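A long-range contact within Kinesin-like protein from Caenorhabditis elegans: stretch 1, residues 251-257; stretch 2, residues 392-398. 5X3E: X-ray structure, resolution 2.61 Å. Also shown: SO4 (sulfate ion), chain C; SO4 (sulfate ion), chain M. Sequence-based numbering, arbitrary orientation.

Stretch 1, residues 251-257: QQQMYVD
Stretch 2 392-398: THLFKNY

Stretch 1 approaches as loop and enters a strand at Met-254 to Val-256 (phi/psi -73/147, -161/169, -100/118), after Gln-252 at 66/16. It lies against a break between two helical segments of stretch 2, with CA-CA registers of 5.7 Å for Met-254 to Leu-394 and 6.6 Å for Gln-253 to Asn-397; 395 Å² is buried in all.

Thr-392 makes no contact, but its O accepts from Phe-395 N at 3.3 Å. His-393 (chi1 t) sets its ring obliquely to Met-254, whose SD lies 4.6 Å from the ring centroid, 33° off the normal; His-393 NE2 also bonds weakly to a sulfate. Leu-394 (t, p) points its CA-CB bond away, yet its CD1 returns to within 4.1 Å of Val-256 CG2, an apolar contact. Leu-394 O lies 3.2 Å from Met-254 CB, so Met-254 (m, m) packs on backbone as well as side chains. Phe-395 (-111/34) is the N-cap of the next helix and stays clear.

The CA-CB bond of Lys-396 points toward stretch 1, and its NZ lies 3.3 Å from Met-254 CE. Asn-397 (chi1 m, chi2 122°) supplies both cross-stretch hydrogen bonds: ND2 donates to Gln-252 O (3.1 Å, 171°), while OD1 accepts from Met-254 N (3.0 Å, 164°). One amide thus satisfies backbone groups flanking Gln-253.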

ATOM      1  N   GLN A 251      -1.547   3.469  20.985  1.00 62.08           N
ATOM      2  CA  GLN A 251      -0.622   4.401  20.352  1.00 65.68           C
ATOM      3  C   GLN A 251      -1.328   5.354  19.392  1.00 65.45           C
ATOM      4  O   GLN A 251      -0.660   6.139  18.718  1.00 70.12           O
ATOM      5  CB  GLN A 251       0.460   3.621  19.593  1.00 77.63           C
ATOM      6  CG  GLN A 251       1.185   2.531  20.387  1.00 90.96           C
ATOM      7  CD  GLN A 251       2.288   3.069  21.286  1.00100.26           C
ATOM      8  OE1 GLN A 251       2.023   3.764  22.265  1.00112.63           O
ATOM      9  NE2 GLN A 251       3.540   2.756  20.944  1.00103.80           N
ATOM     10  N   GLN A 252      -2.661   5.306  19.354  1.00 69.41           N
ATOM     11  CA  GLN A 252      -3.506   6.081  18.448  1.00 70.62           C
ATOM     12  C   GLN A 252      -3.320   5.687  16.986  1.00 70.05           C
ATOM     13  O   GLN A 252      -3.742   6.421  16.088  1.00 72.66           O
ATOM     14  CB  GLN A 252      -3.288   7.588  18.626  1.00 73.93           C
ATOM     15  CG  GLN A 252      -3.710   8.083  19.995  1.00 76.84           C
ATOM     16  CD  GLN A 252      -5.172   7.801  20.289  1.00 88.40           C
ATOM     17  OE1 GLN A 252      -6.028   7.913  19.409  1.00 95.57           O
ATOM     18  NE2 GLN A 252      -5.465   7.426  21.530  1.00 90.95           N
ATOM     19  N   GLN A 253      -2.720   4.528  16.729  1.00 67.91           N
ATOM     20  CA  GLN A 253      -2.503   4.042  15.371  1.00 63.00           C
ATOM     21  C   GLN A 253      -3.721   3.284  14.860  1.00 58.29           C
ATOM     22  O   GLN A 253      -4.308   2.472  15.580  1.00 53.83           O
ATOM     23  CB  GLN A 253      -1.276   3.133  15.316  1.00 59.37           C
ATOM     24  CG  GLN A 253       0.033   3.838  15.601  1.00 74.51           C
ATOM     25  CD  GLN A 253       0.444   4.757  14.465  1.00 93.27           C
ATOM     26  OE1 GLN A 253       0.445   4.358  13.297  1.00 79.41           O
ATOM     27  NE2 GLN A 253       0.805   5.991  14.800  1.00103.99           N
ATOM     28  N   MET A 254      -4.089   3.544  13.608  1.00 59.15           N
ATOM     29  CA  MET A 254      -5.238   2.876  13.015  1.00 54.83           C
ATOM     30  C   MET A 254      -4.909   1.419  12.695  1.00 49.28           C
ATOM     31  O   MET A 254      -3.772   1.071  12.372  1.00 52.41           O
ATOM     32  CB  MET A 254      -5.671   3.602  11.745  1.00 55.00           C
ATOM     33  CG  MET A 254      -6.178   5.011  11.998  1.00 68.04           C
ATOM     34  SD  MET A 254      -7.574   5.040  13.131  1.00 64.52           S
ATOM     35  CE  MET A 254      -6.941   6.195  14.331  1.00 87.93           C
ATOM     36  N   TYR A 255      -5.920   0.560  12.807  1.00 57.69           N
ATOM     37  CA  TYR A 255      -5.780  -0.836  12.412  1.00 47.49           C
ATOM     38  C   TYR A 255      -7.165  -1.436  12.205  1.00 53.56           C
ATOM     39  O   TYR A 255      -8.188  -0.844  12.559  1.00 51.79           O
ATOM     40  CB  TYR A 255      -4.980  -1.650  13.444  1.00 41.51           C
ATOM     41  CG  TYR A 255      -5.710  -1.981  14.734  1.00 49.50           C
ATOM     42  CD1 TYR A 255      -6.190  -3.268  14.973  1.00 53.59           C
ATOM     43  CD2 TYR A 255      -5.916  -1.015  15.715  1.00 59.06           C
ATOM     44  CE1 TYR A 255      -6.858  -3.583  16.155  1.00 52.55           C
ATOM     45  CE2 TYR A 255      -6.583  -1.318  16.904  1.00 49.25           C
ATOM     46  CZ  TYR A 255      -7.051  -2.604  17.116  1.00 45.76           C
ATOM     47  OH  TYR A 255      -7.706  -2.913  18.287  1.00 55.80           O
ATOM     48  N   VAL A 256      -7.181  -2.632  11.630  1.00 49.18           N
ATOM     49  CA  VAL A 256      -8.405  -3.386  11.394  1.00 43.86           C
ATOM     50  C   VAL A 256      -8.513  -4.421  12.510  1.00 46.27           C
ATOM     51  O   VAL A 256      -7.651  -5.299  12.635  1.00 50.52           O
ATOM     52  CB  VAL A 256      -8.407  -4.037  10.000  1.00 42.49           C
ATOM     53  CG1 VAL A 256      -9.661  -4.856   9.793  1.00 55.66           C
ATOM     54  CG2 VAL A 256      -8.279  -2.978   8.900  1.00 39.87           C
ATOM     55  N   ASP A 257      -9.578  -4.309  13.312  1.00 47.18           N
ATOM     56  CA  ASP A 257      -9.703  -5.029  14.582  1.00 57.01           C
ATOM     57  C   ASP A 257      -9.436  -6.528  14.444  1.00 53.21           C
ATOM     58  O   ASP A 257      -8.483  -7.057  15.025  1.00 67.39           O
ATOM     59  CB  ASP A 257     -11.098  -4.764  15.170  1.00 45.27           C
ATOM     60  CG  ASP A 257     -11.276  -5.343  16.563  1.00 56.27           C
ATOM     61  OD1 ASP A 257     -10.327  -5.947  17.099  1.00 72.32           O
ATOM     62  OD2 ASP A 257     -12.360  -5.154  17.146  1.00 69.76           O
ATOM     63  N   THR A 392     -10.549   6.683   4.260  1.00 67.47           N
ATOM     64  CA  THR A 392      -9.760   7.792   4.780  1.00 74.33           C
ATOM     65  C   THR A 392      -9.542   7.681   6.288  1.00 72.03           C
ATOM     66  O   THR A 392      -8.500   8.111   6.800  1.00 66.42           O
ATOM     67  CB  THR A 392     -10.469   9.099   4.436  1.00 78.99           C
ATOM     68  OG1 THR A 392     -10.693   9.162   3.023  1.00 87.89           O
ATOM     69  CG2 THR A 392      -9.643  10.260   4.831  1.00 82.78           C
ATOM     70  N   HIS A 393     -10.489   7.079   7.008  1.00 56.89           N
ATOM     71  CA  HIS A 393     -10.315   6.863   8.440  1.00 54.69           C
ATOM     72  C   HIS A 393      -9.150   5.921   8.713  1.00 54.49           C
ATOM     73  O   HIS A 393      -8.366   6.136   9.647  1.00 53.58           O
ATOM     74  CB  HIS A 393     -11.619   6.318   9.024  1.00 64.78           C
ATOM     75  CG  HIS A 393     -11.656   6.264  10.520  1.00 60.93           C
ATOM     76  ND1 HIS A 393     -12.472   5.391  11.204  1.00 75.61           N
ATOM     77  CD2 HIS A 393     -10.998   6.983  11.460  1.00 61.41           C
ATOM     78  CE1 HIS A 393     -12.306   5.563  12.504  1.00 89.56           C
ATOM     79  NE2 HIS A 393     -11.418   6.524  12.685  1.00 82.28           N
ATOM     80  N   LEU A 394      -9.013   4.876   7.893  1.00 56.13           N
ATOM     81  CA  LEU A 394      -7.946   3.898   8.081  1.00 49.20           C
ATOM     82  C   LEU A 394      -6.557   4.513   7.937  1.00 54.39           C
ATOM     83  O   LEU A 394      -5.597   4.018   8.539  1.00 52.23           O
ATOM     84  CB  LEU A 394      -8.129   2.756   7.085  1.00 47.90           C
ATOM     85  CG  LEU A 394      -7.129   1.604   7.106  1.00 46.76           C
ATOM     86  CD1 LEU A 394      -7.102   0.939   8.472  1.00 46.22           C
ATOM     87  CD2 LEU A 394      -7.479   0.602   6.021  1.00 47.35           C
ATOM     88  N   PHE A 395      -6.428   5.602   7.179  1.00 46.15           N
ATOM     89  CA  PHE A 395      -5.143   6.268   6.997  1.00 55.68           C
ATOM     90  C   PHE A 395      -5.107   7.629   7.688  1.00 63.99           C
ATOM     91  O   PHE A 395      -4.455   8.564   7.213  1.00 67.63           O
ATOM     92  CB  PHE A 395      -4.821   6.390   5.509  1.00 63.31           C
ATOM     93  CG  PHE A 395      -4.856   5.076   4.787  1.00 56.30           C
ATOM     94  CD1 PHE A 395      -3.977   4.058   5.140  1.00 54.26           C
ATOM     95  CD2 PHE A 395      -5.779   4.842   3.783  1.00 47.50           C
ATOM     96  CE1 PHE A 395      -4.015   2.831   4.498  1.00 41.84           C
ATOM     97  CE2 PHE A 395      -5.821   3.619   3.133  1.00 60.80           C
ATOM     98  CZ  PHE A 395      -4.940   2.612   3.494  1.00 61.44           C
ATOM     99  N   LYS A 396      -5.804   7.737   8.824  1.00 62.37           N
ATOM    100  CA  LYS A 396      -5.825   8.981   9.584  1.00 57.96           C
ATOM    101  C   LYS A 396      -4.415   9.444   9.940  1.00 51.94           C
ATOM    102  O   LYS A 396      -4.084  10.624   9.774  1.00 54.48           O
ATOM    103  CB  LYS A 396      -6.677   8.801  10.842  1.00 65.73           C
ATOM    104  CG  LYS A 396      -6.414   9.829  11.926  1.00 74.98           C
ATOM    105  CD  LYS A 396      -7.100   9.446  13.226  1.00 81.72           C
ATOM    106  CE  LYS A 396      -6.241   9.783  14.434  1.00 92.04           C
ATOM    107  NZ  LYS A 396      -6.772   9.186  15.690  1.00 98.06           N
ATOM    108  N   ASN A 397      -3.573   8.530  10.427  1.00 52.78           N
ATOM    109  CA  ASN A 397      -2.230   8.905  10.857  1.00 57.67           C
ATOM    110  C   ASN A 397      -1.444   9.550   9.722  1.00 64.35           C
ATOM    111  O   ASN A 397      -0.835  10.611   9.900  1.00 69.09           O
ATOM    112  CB  ASN A 397      -1.496   7.676  11.397  1.00 61.36           C
ATOM    113  CG  ASN A 397      -2.246   7.008  12.535  1.00 69.19           C
ATOM    114  OD1 ASN A 397      -2.595   5.830  12.459  1.00 85.13           O
ATOM    115  ND2 ASN A 397      -2.503   7.763  13.594  1.00 53.19           N
ATOM    116  N   TYR A 398      -1.448   8.918   8.544  1.00 55.63           N
ATOM    117  CA  TYR A 398      -0.751   9.475   7.389  1.00 54.07           C
ATOM    118  C   TYR A 398      -1.322  10.834   6.996  1.00 50.30           C
ATOM    119  O   TYR A 398      -0.577  11.789   6.746  1.00 59.68           O
ATOM    120  CB  TYR A 398      -0.834   8.500   6.210  1.00 54.86           C
ATOM    121  CG  TYR A 398      -0.140   7.174   6.418  1.00 41.89           C
ATOM    122  CD1 TYR A 398      -0.857   6.047   6.802  1.00 38.73           C
ATOM    123  CD2 TYR A 398       1.232   7.041   6.225  1.00 40.54           C
ATOM    124  CE1 TYR A 398      -0.230   4.827   6.991  1.00 39.57           C
ATOM    125  CE2 TYR A 398       1.870   5.821   6.408  1.00 40.64           C
ATOM    126  CZ  TYR A 398       1.134   4.718   6.789  1.00 40.71           C
ATOM    127  OH  TYR A 398       1.759   3.506   6.973  1.00 43.12           O
TER
HETATM  128  S   SO4 C 501      -4.141  -3.961  10.048  1.00 54.03           S
HETATM  129  O1  SO4 C 501      -3.100  -3.672  11.035  1.00 72.43           O
HETATM  130  O2  SO4 C 501      -3.680  -3.578   8.716  1.00 86.74           O
HETATM  131  O3  SO4 C 501      -5.339  -3.198  10.366  1.00 87.81           O
HETATM  132  O4  SO4 C 501      -4.464  -5.380  10.069  1.00 47.79           O
HETATM  133  S   SO4 M 511     -10.975   6.985  16.083  1.00124.71           S
HETATM  134  O1  SO4 M 511     -10.813   5.533  16.037  1.00 99.27           O
HETATM  135  O2  SO4 M 511      -9.889   7.647  15.363  1.00104.54           O
HETATM  136  O3  SO4 M 511     -12.261   7.335  15.486  1.00132.44           O
HETATM  137  O4  SO4 M 511     -10.959   7.439  17.470  1.00141.53           O